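Probable transcriptional repressor protein (Mycobacterium tuberculosis, PDB 4FX0) is the redox-dependent, oxidation-sensing transcription factor MosR, a MarR-family transcriptional repressor that binds DNA through its helix-turn-helix domain. Local coordinates at the interface of chains A and B. Numbering follows the deposited sequence. Chains: chain A/B, Probable transcriptional repressor protein.

The interface of chains A and B. Residues chain A 5-7, 10; chain B 116, 120, 126.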
ATOM      1  N   GLU A   5     -10.797   1.744  11.042  1.00 68.92           N
ATOM      2  CA  GLU A   5     -10.876   0.306  10.854  1.00 61.24           C
ATOM      3  C   GLU A   5     -10.853  -0.060   9.376  1.00 54.68           C
ATOM      4  O   GLU A   5     -10.953  -1.235   9.019  1.00 62.89           O
ATOM      5  CB  GLU A   5     -12.147  -0.231  11.511  1.00 79.93           C
ATOM      6  CG  GLU A   5     -12.321   0.224  12.952  1.00 90.66           C
ATOM      7  CD  GLU A   5     -13.774   0.281  13.378  1.00113.24           C
ATOM      8  OE1 GLU A   5     -14.097   1.076  14.285  1.00126.02           O
ATOM      9  OE2 GLU A   5     -14.595  -0.468  12.807  1.00115.58           O
ATOM     10  N   CYS A   6     -10.722   0.949   8.519  1.00 41.07           N
ATOM     11  CA  CYS A   6     -10.672   0.719   7.081  1.00 52.62           C
ATOM     12  C   CYS A   6      -9.573  -0.275   6.734  1.00 64.12           C
ATOM     13  O   CYS A   6      -8.398  -0.048   7.030  1.00 53.58           O
ATOM     14  CB  CYS A   6     -10.450   2.027   6.322  1.00 49.94           C
ATOM     15  SG  CYS A   6     -10.236   1.807   4.540  1.00 61.59           S
ATOM     16  N   ALA A   7      -9.967  -1.379   6.110  1.00 71.24           N
ATOM     17  CA  ALA A   7      -9.037  -2.438   5.746  1.00 67.00           C
ATOM     18  C   ALA A   7      -8.042  -1.959   4.698  1.00 64.63           C
ATOM     19  O   ALA A   7      -6.896  -2.410   4.663  1.00 58.10           O
ATOM     20  CB  ALA A   7      -9.796  -3.653   5.241  1.00 67.44           C
ATOM     21  N   THR A  10      -5.436   0.538   6.699  1.00 59.35           N
ATOM     22  CA  THR A  10      -4.549  -0.226   7.571  1.00 55.54           C
ATOM     23  C   THR A  10      -3.482  -0.968   6.774  1.00 52.23           C
ATOM     24  O   THR A  10      -2.299  -0.926   7.110  1.00 59.00           O
ATOM     25  CB  THR A  10      -5.335  -1.246   8.417  1.00 51.88           C
ATOM     26  OG1 THR A  10      -6.406  -0.584   9.099  1.00 57.22           O
ATOM     27  CG2 THR A  10      -4.422  -1.908   9.438  1.00 67.33           C
TER
ATOM     28  N   GLN B 116     -16.011  -2.960   2.587  1.00 54.41           N
ATOM     29  CA  GLN B 116     -15.349  -3.235   3.856  1.00 34.53           C
ATOM     30  C   GLN B 116     -15.926  -4.490   4.496  1.00 57.82           C
ATOM     31  O   GLN B 116     -15.190  -5.364   4.956  1.00 72.95           O
ATOM     32  CB  GLN B 116     -15.520  -2.048   4.807  1.00 41.49           C
ATOM     33  CG  GLN B 116     -14.944  -2.260   6.200  1.00 46.84           C
ATOM     34  CD  GLN B 116     -13.445  -2.038   6.257  1.00 54.64           C
ATOM     35  OE1 GLN B 116     -12.774  -1.975   5.226  1.00 62.05           O
ATOM     36  NE2 GLN B 116     -12.913  -1.909   7.467  1.00 50.57           N
ATOM     37  N   THR B 120     -13.729  -7.932   4.892  1.00 62.72           N
ATOM     38  CA  THR B 120     -13.357  -8.328   6.247  1.00 53.72           C
ATOM     39  C   THR B 120     -14.161  -9.531   6.737  1.00 60.41           C
ATOM     40  O   THR B 120     -14.042  -9.940   7.893  1.00 59.83           O
ATOM     41  CB  THR B 120     -13.521  -7.168   7.245  1.00 51.66           C
ATOM     42  OG1 THR B 120     -14.892  -6.754   7.280  1.00 60.39           O
ATOM     43  CG2 THR B 120     -12.649  -5.988   6.837  1.00 37.98           C
ATOM     44  N   TRP B 126     -12.028  -9.323  12.409  1.00 68.43           N
ATOM     45  CA  TRP B 126     -11.380  -8.199  11.743  1.00 70.02           C
ATOM     46  C   TRP B 126     -10.599  -7.296  12.702  1.00 67.60           C
ATOM     47  O   TRP B 126      -9.444  -6.968  12.435  1.00 69.94           O
ATOM     48  CB  TRP B 126     -12.388  -7.380  10.931  1.00 67.93           C
ATOM     49  CG  TRP B 126     -11.834  -6.069  10.473  1.00 67.12           C
ATOM     50  CD1 TRP B 126     -12.397  -4.838  10.637  1.00 69.89           C
ATOM     51  CD2 TRP B 126     -10.589  -5.854   9.796  1.00 66.37           C
ATOM     52  NE1 TRP B 126     -11.587  -3.871  10.093  1.00 72.67           N
ATOM     53  CE2 TRP B 126     -10.472  -4.469   9.573  1.00 69.80           C
ATOM     54  CE3 TRP B 126      -9.569  -6.700   9.353  1.00 65.39           C
ATOM     55  CZ2 TRP B 126      -9.370  -3.911   8.923  1.00 65.84           C
ATOM     56  CZ3 TRP B 126      -8.476  -6.144   8.711  1.00 62.02           C
ATOM     57  CH2 TRP B 126      -8.386  -4.762   8.503  1.00 58.71           C
TER
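A:Ala7 and B:Trp126 meet at the apolar centre of this patch, where the benzo side of the indole lies against the first turn of helix 7-26; CZ2 of B:Trp126 comes within 3.5 Å of A:Ala7 CA. Such pairing of N- and C-terminal helices is typical of MarR-family winged helix-turn-helix dimers, and the interface is two-fold symmetric, with a twin patch on exchange of the chains. The A:Ala7 methyl also faces B:Thr120, CB to CG2 at 4.0 Å. That B:Thr120 methyl lies over one indole face, toward its rim. It is turned there by its chi1 torsion, which leaves OG1 to donate to the carbonyl O of B:Gln116, one turn back in its own chain (2.7 Å).

Outward from this core, backbone groups at the start of helix 7-26 are bonded by polar side chains of chain B. The B:Gln116 side chain has CG anti to its backbone N but bends at chi2 (81°), bringing its amide alongside the A:Glu5-A:Ala7 backbone. There it works with both ends. OE1 accepts the A:Ala7 N-H in a nearly straight bond (3.0 Å, 170° at H) using an in-plane lone pair. NE2 donates to the A:Glu5 carbonyl O at 2.6 Å. This pairing fixes the amide rotation. The same A:Glu5 O takes the indole NE1 of B:Trp126 at 2.9 Å. Both bonds are bent at the hydrogen, as fits two donors sharing one oxygen, but they approach differently: NE1 lies in the carbonyl plane on a lone pair, whereas NE2 comes from above that plane, 49° out of it. At the rim, A:Thr10 OG1 donates to A:Cys6 O (2.9 Å), tying the segment before the helix to its first turn.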